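Local atomic coordinates of racemase (Pseudovibrio sp. JE062, PDB entry 3MKC), a protein that belongs to the mandelate racemase and muconate lactonizing enzyme family of the enolase superfamily, with an N-terminal capping domain and a TIM-barrel domain. Residues Y91-F105 with A263-W275. Numbering follows the deposited sequence.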
ATOM      1  N   TYR A  91       1.756  -6.557  19.060  1.00 12.38           N
ATOM      2  CA  TYR A  91       2.768  -5.506  19.119  1.00 11.12           C
ATOM      3  C   TYR A  91       3.485  -5.487  20.470  1.00 11.56           C
ATOM      4  O   TYR A  91       4.710  -5.479  20.529  1.00 12.63           O
ATOM      5  CB  TYR A  91       2.132  -4.134  18.873  1.00 10.42           C
ATOM      6  CG  TYR A  91       3.148  -3.013  18.774  1.00 10.32           C
ATOM      7  CD1 TYR A  91       3.744  -2.695  17.557  1.00 10.70           C
ATOM      8  CD2 TYR A  91       3.530  -2.287  19.903  1.00 11.64           C
ATOM      9  CE1 TYR A  91       4.697  -1.675  17.463  1.00  9.95           C
ATOM     10  CE2 TYR A  91       4.480  -1.272  19.822  1.00 11.63           C
ATOM     11  CZ  TYR A  91       5.057  -0.969  18.598  1.00 10.51           C
ATOM     12  OH  TYR A  91       5.983   0.047  18.509  1.00 12.03           O
ATOM     13  N   ASP A  92       2.712  -5.479  21.551  1.00 12.78           N
ATOM     14  CA  ASP A  92       3.290  -5.439  22.887  1.00 14.17           C
ATOM     15  C   ASP A  92       4.232  -6.604  23.163  1.00 12.92           C
ATOM     16  O   ASP A  92       5.268  -6.433  23.793  1.00 12.54           O
ATOM     17  CB  ASP A  92       2.180  -5.441  23.940  1.00 16.88           C
ATOM     18  CG  ASP A  92       2.722  -5.428  25.351  1.00 23.38           C
ATOM     19  OD1 ASP A  92       3.329  -4.409  25.751  1.00 26.82           O
ATOM     20  OD2 ASP A  92       2.556  -6.442  26.063  1.00 27.35           O
ATOM     21  N   ALA A  93       3.872  -7.791  22.682  1.00 13.12           N
ATOM     22  CA  ALA A  93       4.674  -8.986  22.939  1.00 13.11           C
ATOM     23  C   ALA A  93       5.901  -9.166  22.057  1.00 13.69           C
ATOM     24  O   ALA A  93       6.708 -10.065  22.294  1.00 17.15           O
ATOM     25  CB  ALA A  93       3.782 -10.227  22.834  1.00 11.87           C
ATOM     26  N   THR A  94       6.063  -8.305  21.060  1.00 15.78           N
ATOM     27  CA  THR A  94       7.184  -8.426  20.139  1.00 14.68           C
ATOM     28  C   THR A  94       8.064  -7.175  20.068  1.00 14.78           C
ATOM     29  O   THR A  94       8.871  -7.042  19.155  1.00 16.63           O
ATOM     30  CB  THR A  94       6.665  -8.711  18.728  1.00 15.10           C
ATOM     31  OG1 THR A  94       5.785  -7.647  18.341  1.00 14.39           O
ATOM     32  CG2 THR A  94       5.892 -10.037  18.688  1.00 15.99           C
ATOM     33  N   GLN A  95       7.912  -6.269  21.025  1.00 13.92           N
ATOM     34  CA  GLN A  95       8.689  -5.034  21.025  1.00 15.39           C
ATOM     35  C   GLN A  95      10.199  -5.197  20.893  1.00 14.27           C
ATOM     36  O   GLN A  95      10.866  -4.342  20.297  1.00 14.38           O
ATOM     37  CB  GLN A  95       8.413  -4.235  22.294  1.00 16.70           C
ATOM     38  CG  GLN A  95       7.010  -3.706  22.417  1.00 19.30           C
ATOM     39  CD  GLN A  95       6.825  -2.945  23.705  1.00 19.73           C
ATOM     40  OE1 GLN A  95       7.404  -1.877  23.895  1.00 20.53           O
ATOM     41  NE2 GLN A  95       6.026  -3.499  24.609  1.00 19.88           N
ATOM     42  N   TRP A  96      10.753  -6.276  21.444  1.00 13.21           N
ATOM     43  CA  TRP A  96      12.196  -6.444  21.377  1.00 13.30           C
ATOM     44  C   TRP A  96      12.749  -6.466  19.957  1.00 13.22           C
ATOM     45  O   TRP A  96      13.856  -5.988  19.721  1.00 13.17           O
ATOM     46  CB  TRP A  96      12.653  -7.709  22.123  1.00 15.13           C
ATOM     47  CG  TRP A  96      14.112  -7.633  22.487  1.00 16.32           C
ATOM     48  CD1 TRP A  96      15.153  -8.267  21.866  1.00 16.60           C
ATOM     49  CD2 TRP A  96      14.697  -6.808  23.506  1.00 16.26           C
ATOM     50  NE1 TRP A  96      16.351  -7.885  22.434  1.00 17.28           N
ATOM     51  CE2 TRP A  96      16.097  -6.989  23.441  1.00 17.89           C
ATOM     52  CE3 TRP A  96      14.173  -5.931  24.463  1.00 18.67           C
ATOM     53  CZ2 TRP A  96      16.982  -6.322  24.298  1.00 18.54           C
ATOM     54  CZ3 TRP A  96      15.053  -5.263  25.317  1.00 18.01           C
ATOM     55  CH2 TRP A  96      16.442  -5.464  25.225  1.00 19.90           C
ATOM     56  N   GLN A  97      11.987  -7.004  19.008  1.00 12.87           N
ATOM     57  CA  GLN A  97      12.469  -7.050  17.628  1.00 13.20           C
ATOM     58  C   GLN A  97      11.429  -6.757  16.554  1.00 13.30           C
ATOM     59  O   GLN A  97      11.695  -6.963  15.376  1.00 15.74           O
ATOM     60  CB  GLN A  97      13.115  -8.413  17.330  1.00 13.45           C
ATOM     61  CG  GLN A  97      12.212  -9.626  17.548  1.00 13.77           C
ATOM     62  CD  GLN A  97      12.937 -10.951  17.300  1.00 15.52           C
ATOM     63  OE1 GLN A  97      14.163 -11.011  17.334  1.00 16.82           O
ATOM     64  NE2 GLN A  97      12.173 -12.018  17.069  1.00 13.78           N
ATOM     65  N   GLY A  98      10.256  -6.269  16.943  1.00 15.12           N
ATOM     66  CA  GLY A  98       9.238  -6.002  15.941  1.00 15.46           C
ATOM     67  C   GLY A  98       8.544  -4.653  15.976  1.00 14.79           C
ATOM     68  O   GLY A  98       7.541  -4.468  15.290  1.00 16.10           O
HETATM   69  N   MSE A  99       9.070  -3.702  16.740  1.00 13.28           N
HETATM   70  CA  MSE A  99       8.432  -2.388  16.822  1.00 12.50           C
HETATM   71  C   MSE A  99       8.520  -1.596  15.537  1.00 10.46           C
HETATM   72  O   MSE A  99       7.698  -0.719  15.291  1.00 11.12           O
HETATM   73  CB  MSE A  99       9.044  -1.552  17.939  1.00 13.68           C
HETATM   74  CG  MSE A  99       8.524  -1.902  19.311  1.00 19.44           C
HETATM   75 SE   MSE A  99       9.051  -0.596  20.590  1.00 25.35          SE
HETATM   76  CE  MSE A  99      10.931  -0.918  20.515  1.00 17.05           C
ATOM     77  N   ARG A 100       9.543  -1.885  14.741  1.00 11.57           N
ATOM     78  CA  ARG A 100       9.749  -1.205  13.468  1.00 10.39           C
ATOM     79  C   ARG A 100      10.373  -2.214  12.513  1.00 11.63           C
ATOM     80  O   ARG A 100      10.728  -3.323  12.913  1.00 12.23           O
ATOM     81  CB  ARG A 100      10.713  -0.024  13.631  1.00 10.47           C
ATOM     82  CG  ARG A 100      10.320   1.008  14.696  1.00 10.68           C
ATOM     83  CD  ARG A 100       9.138   1.864  14.281  1.00  9.47           C
ATOM     84  NE  ARG A 100       8.964   2.992  15.196  1.00  9.17           N
ATOM     85  CZ  ARG A 100       8.364   2.925  16.382  1.00 10.47           C
ATOM     86  NH1 ARG A 100       7.843   1.782  16.819  1.00 10.87           N
ATOM     87  NH2 ARG A 100       8.329   4.004  17.156  1.00 11.27           N
ATOM     88  N   GLY A 101      10.500  -1.832  11.249  1.00 12.58           N
ATOM     89  CA  GLY A 101      11.128  -2.716  10.283  1.00 11.27           C
ATOM     90  C   GLY A 101      10.418  -4.008   9.919  1.00 11.40           C
ATOM     91  O   GLY A 101       9.190  -4.093   9.947  1.00 11.99           O
ATOM     92  N   LEU A 102      11.214  -5.017   9.576  1.00 13.13           N
ATOM     93  CA  LEU A 102      10.708  -6.323   9.140  1.00 13.84           C
ATOM     94  C   LEU A 102       9.590  -6.908   9.991  1.00 14.20           C
ATOM     95  O   LEU A 102       8.583  -7.385   9.465  1.00 14.47           O
ATOM     96  CB  LEU A 102      11.858  -7.337   9.076  1.00 16.18           C
ATOM     97  CG  LEU A 102      11.502  -8.697   8.471  1.00 21.11           C
ATOM     98  CD1 LEU A 102      11.647  -8.623   6.959  1.00 20.59           C
ATOM     99  CD2 LEU A 102      12.424  -9.779   9.019  1.00 23.06           C
ATOM    100  N   GLY A 103       9.784  -6.900  11.305  1.00 12.32           N
ATOM    101  CA  GLY A 103       8.780  -7.448  12.194  1.00 12.74           C
ATOM    102  C   GLY A 103       7.394  -6.888  11.944  1.00 12.34           C
ATOM    103  O   GLY A 103       6.402  -7.611  12.038  1.00 13.58           O
HETATM  104  N   MSE A 104       7.318  -5.603  11.620  1.00 12.33           N
HETATM  105  CA  MSE A 104       6.028  -4.970  11.374  1.00 11.82           C
HETATM  106  C   MSE A 104       5.376  -5.462  10.087  1.00 10.89           C
HETATM  107  O   MSE A 104       4.153  -5.440   9.971  1.00 13.41           O
HETATM  108  CB  MSE A 104       6.177  -3.442  11.330  1.00 12.45           C
HETATM  109  CG  MSE A 104       6.373  -2.802  12.710  1.00 13.06           C
HETATM  110 SE   MSE A 104       4.962  -3.140  13.986  1.00 16.88          SE
HETATM  111  CE  MSE A 104       3.474  -2.434  13.003  1.00 13.33           C
ATOM    112  N   PHE A 105       6.177  -5.907   9.123  1.00 12.20           N
ATOM    113  CA  PHE A 105       5.590  -6.402   7.881  1.00 12.78           C
ATOM    114  C   PHE A 105       4.778  -7.644   8.252  1.00 13.03           C
ATOM    115  O   PHE A 105       3.662  -7.838   7.775  1.00 13.80           O
ATOM    116  CB  PHE A 105       6.659  -6.795   6.850  1.00 11.85           C
ATOM    117  CG  PHE A 105       7.662  -5.718   6.535  1.00 12.54           C
ATOM    118  CD1 PHE A 105       7.495  -4.404   6.982  1.00 11.69           C
ATOM    119  CD2 PHE A 105       8.802  -6.034   5.794  1.00 10.77           C
ATOM    120  CE1 PHE A 105       8.452  -3.429   6.695  1.00 11.22           C
ATOM    121  CE2 PHE A 105       9.763  -5.065   5.504  1.00  9.15           C
ATOM    122  CZ  PHE A 105       9.588  -3.760   5.955  1.00 12.14           C
ATOM    123  N   ALA A 263       7.102   8.738   3.726  1.00 10.71           N
ATOM    124  CA  ALA A 263       6.713   7.544   4.480  1.00 10.47           C
ATOM    125  C   ALA A 263       6.464   6.241   3.723  1.00 10.70           C
ATOM    126  O   ALA A 263       5.979   5.278   4.302  1.00 12.77           O
ATOM    127  CB  ALA A 263       5.506   7.871   5.346  1.00 10.63           C
ATOM    128  N   GLU A 264       6.800   6.207   2.442  1.00 12.49           N
ATOM    129  CA  GLU A 264       6.607   4.998   1.650  1.00 12.93           C
ATOM    130  C   GLU A 264       7.162   3.745   2.327  1.00 11.87           C
ATOM    131  O   GLU A 264       6.514   2.706   2.325  1.00 12.13           O
ATOM    132  CB  GLU A 264       7.277   5.142   0.275  1.00 14.94           C
ATOM    133  CG  GLU A 264       7.525   3.793  -0.408  1.00 18.83           C
ATOM    134  CD  GLU A 264       8.098   3.912  -1.804  1.00 19.67           C
ATOM    135  OE1 GLU A 264       9.114   4.614  -1.982  1.00 17.22           O
ATOM    136  OE2 GLU A 264       7.529   3.288  -2.726  1.00 21.19           O
HETATM  137  N   MSE A 265       8.360   3.843   2.903  1.00 11.92           N
HETATM  138  CA  MSE A 265       8.990   2.676   3.526  1.00 10.56           C
HETATM  139  C   MSE A 265       8.878   2.595   5.044  1.00 10.88           C
HETATM  140  O   MSE A 265       9.437   1.688   5.673  1.00 12.23           O
HETATM  141  CB  MSE A 265      10.472   2.623   3.141  1.00 14.46           C
HETATM  142  CG  MSE A 265      10.734   2.652   1.635  1.00 15.77           C
HETATM  143 SE   MSE A 265      12.589   2.407   1.194  1.00 25.67          SE
HETATM  144  CE  MSE A 265      13.170   4.223   1.234  1.00 20.18           C
ATOM    145  N   SER A 266       8.156   3.538   5.630  1.00 11.94           N
ATOM    146  CA  SER A 266       7.995   3.605   7.085  1.00 10.50           C
ATOM    147  C   SER A 266       7.094   2.524   7.679  1.00 10.56           C
ATOM    148  O   SER A 266       6.424   1.787   6.955  1.00 12.22           O
ATOM    149  CB  SER A 266       7.401   4.954   7.458  1.00 12.15           C
ATOM    150  OG  SER A 266       6.062   5.017   6.994  1.00 14.50           O
ATOM    151  N   THR A 267       7.099   2.437   9.010  1.00 11.95           N
ATOM    152  CA  THR A 267       6.227   1.506   9.733  1.00  9.98           C
ATOM    153  C   THR A 267       5.758   2.189  11.018  1.00  9.93           C
ATOM    154  O   THR A 267       6.506   2.950  11.641  1.00 11.65           O
ATOM    155  CB  THR A 267       6.924   0.166  10.097  1.00 10.29           C
ATOM    156  OG1 THR A 267       7.922   0.394  11.102  1.00 10.95           O
ATOM    157  CG2 THR A 267       7.548  -0.467   8.855  1.00 10.38           C
ATOM    158  N   THR A 268       4.505   1.913  11.374  1.00  8.77           N
ATOM    159  CA  THR A 268       3.799   2.429  12.542  1.00  7.58           C
ATOM    160  C   THR A 268       3.368   3.876  12.440  1.00  7.53           C
ATOM    161  O   THR A 268       3.880   4.647  11.627  1.00 10.48           O
ATOM    162  CB  THR A 268       4.594   2.286  13.854  1.00  7.68           C
ATOM    163  OG1 THR A 268       5.619   3.285  13.901  1.00  9.91           O
ATOM    164  CG2 THR A 268       5.212   0.887  13.961  1.00  7.73           C
ATOM    165  N   ARG A 269       2.408   4.227  13.281  1.00  9.33           N
ATOM    166  CA  ARG A 269       1.875   5.577  13.319  1.00  8.18           C
ATOM    167  C   ARG A 269       2.899   6.493  13.963  1.00  7.65           C
ATOM    168  O   ARG A 269       2.795   7.711  13.870  1.00 10.69           O
ATOM    169  CB  ARG A 269       0.575   5.595  14.126  1.00  9.39           C
ATOM    170  CG  ARG A 269       0.706   5.024  15.530  1.00 10.21           C
ATOM    171  CD  ARG A 269      -0.666   4.908  16.185  1.00 14.08           C
ATOM    172  NE  ARG A 269      -0.604   4.502  17.589  1.00 13.73           N
ATOM    173  CZ  ARG A 269      -0.246   3.291  18.005  1.00 15.61           C
ATOM    174  NH1 ARG A 269       0.084   2.357  17.126  1.00 16.63           N
ATOM    175  NH2 ARG A 269      -0.217   3.015  19.304  1.00 15.21           N
ATOM    176  N   PHE A 270       3.890   5.903  14.623  1.00  8.59           N
ATOM    177  CA  PHE A 270       4.915   6.708  15.286  1.00  8.82           C
ATOM    178  C   PHE A 270       5.835   7.362  14.265  1.00 10.69           C
ATOM    179  O   PHE A 270       6.226   8.526  14.414  1.00 11.08           O
ATOM    180  CB  PHE A 270       5.705   5.824  16.250  1.00 10.19           C
ATOM    181  CG  PHE A 270       4.831   5.123  17.254  1.00  8.58           C
ATOM    182  CD1 PHE A 270       4.013   5.857  18.102  1.00  9.38           C
ATOM    183  CD2 PHE A 270       4.788   3.737  17.318  1.00 11.37           C
ATOM    184  CE1 PHE A 270       3.157   5.224  19.000  1.00  8.90           C
ATOM    185  CE2 PHE A 270       3.937   3.094  18.209  1.00  9.48           C
ATOM    186  CZ  PHE A 270       3.119   3.833  19.051  1.00 10.42           C
ATOM    187  N   GLU A 271       6.201   6.609  13.234  1.00  9.52           N
ATOM    188  CA  GLU A 271       7.052   7.169  12.196  1.00  9.20           C
ATOM    189  C   GLU A 271       6.192   8.115  11.379  1.00  8.58           C
ATOM    190  O   GLU A 271       6.650   9.177  10.979  1.00  9.85           O
ATOM    191  CB  GLU A 271       7.635   6.071  11.291  1.00  8.75           C
ATOM    192  CG  GLU A 271       8.702   5.249  12.000  1.00 11.21           C
ATOM    193  CD  GLU A 271       9.501   4.354  11.078  1.00 11.08           C
ATOM    194  OE1 GLU A 271       9.274   4.375   9.846  1.00 12.96           O
ATOM    195  OE2 GLU A 271      10.374   3.625  11.598  1.00 11.33           O
ATOM    196  N   ALA A 272       4.943   7.730  11.140  1.00  8.35           N
ATOM    197  CA  ALA A 272       4.049   8.586  10.370  1.00  9.02           C
ATOM    198  C   ALA A 272       3.880   9.955  11.036  1.00  9.97           C
ATOM    199  O   ALA A 272       3.883  10.979  10.366  1.00 10.55           O
ATOM    200  CB  ALA A 272       2.683   7.919  10.196  1.00  8.65           C
ATOM    201  N   GLU A 273       3.727   9.967  12.356  1.00  8.19           N
ATOM    202  CA  GLU A 273       3.553  11.225  13.063  1.00 10.76           C
ATOM    203  C   GLU A 273       4.765  12.127  12.849  1.00 10.26           C
ATOM    204  O   GLU A 273       4.615  13.333  12.674  1.00 11.13           O
ATOM    205  CB  GLU A 273       3.343  10.973  14.561  1.00 13.27           C
ATOM    206  CG  GLU A 273       3.132  12.236  15.388  1.00 19.48           C
ATOM    207  CD  GLU A 273       4.438  12.926  15.753  1.00 26.48           C
ATOM    208  OE1 GLU A 273       5.386  12.218  16.157  1.00 29.07           O
ATOM    209  OE2 GLU A 273       4.515  14.172  15.649  1.00 30.42           O
ATOM    210  N   GLU A 274       5.963  11.541  12.854  1.00 11.05           N
ATOM    211  CA  GLU A 274       7.172  12.335  12.661  1.00 10.95           C
ATOM    212  C   GLU A 274       7.195  12.890  11.232  1.00 11.65           C
ATOM    213  O   GLU A 274       7.635  14.015  10.998  1.00 12.24           O
ATOM    214  CB  GLU A 274       8.422  11.483  12.945  1.00 14.60           C
ATOM    215  CG  GLU A 274       9.732  12.237  12.798  1.00 21.84           C
ATOM    216  CD  GLU A 274      10.952  11.401  13.154  1.00 26.67           C
ATOM    217  OE1 GLU A 274      10.905  10.160  12.995  1.00 29.16           O
ATOM    218  OE2 GLU A 274      11.972  11.993  13.576  1.00 27.39           O
ATOM    219  N   TRP A 275       6.722  12.106  10.269  1.00 10.24           N
ATOM    220  CA  TRP A 275       6.681  12.607   8.899  1.00  8.54           C
ATOM    221  C   TRP A 275       5.744  13.806   8.826  1.00  7.62           C
ATOM    222  O   TRP A 275       5.996  14.762   8.103  1.00 10.01           O
ATOM    223  CB  TRP A 275       6.177  11.540   7.937  1.00  8.98           C
ATOM    224  CG  TRP A 275       7.250  10.628   7.463  1.00  7.37           C
ATOM    225  CD1 TRP A 275       7.576   9.409   7.979  1.00  8.64           C
ATOM    226  CD2 TRP A 275       8.143  10.857   6.367  1.00  7.21           C
ATOM    227  NE1 TRP A 275       8.616   8.860   7.268  1.00  8.95           N
ATOM    228  CE2 TRP A 275       8.983   9.728   6.272  1.00  7.91           C
ATOM    229  CE3 TRP A 275       8.316  11.908   5.454  1.00  8.78           C
ATOM    230  CZ2 TRP A 275       9.984   9.616   5.299  1.00  9.52           C
ATOM    231  CZ3 TRP A 275       9.317  11.800   4.484  1.00  8.13           C
ATOM    232  CH2 TRP A 275      10.136  10.661   4.417  1.00  7.99           C
TER
HETATM  233  O   HOH W   1      10.405   1.181  10.302  1.00 11.92           O
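Arg100 and Glu271 form a long salt bridge, with NE of Arg100 3.9 Å from OE2 of Glu271. The carboxylate oxygen lies at the guanidinium edge, but the two planes are 69° apart. The other oxygen, Glu271 OE1, accepts from Thr267 N at 3.0 Å, and the donor comes from above the carboxylate plane. A water ties the same region together. It accepts from Gly101 N, donates to Glu271 OE2 at 2.8 Å, and is hydrogen-bonded to Thr267 OG1. Within its own segment, Arg100 NH1 donates almost straight to Met99 O (2.9 Å) and weakly to Tyr91 OH. The bend at chi2 (-72°) turns the guanidinium back to that carbonyl. The guanidinium plane of Arg100 is 24° from the Phe270 ring, but the approach is oblique; NH2 of Arg100 is 3.3 Å from Phe270 CB. Thr268 OG1 sits over one guanidinium face.

The contact joins the N-terminal capping domain to helix 268-277 of the TIM-barrel domain and the loop leading into it, the two-domain plan of the enolase superfamily.

Most apolar contacts centre on the two threonines. Thr267 CB packs on Met104 CB. Thr267 CG2 meets the Phe105 ring at its edge, 3.8 Å from CE1 of Phe105. Thr268 CG2 touches the selenomethionine CE of Met104 at 3.9 Å. Tyr91 CZ lies 4.2 Å from Phe270 CE2, and the two side chains meet obliquely.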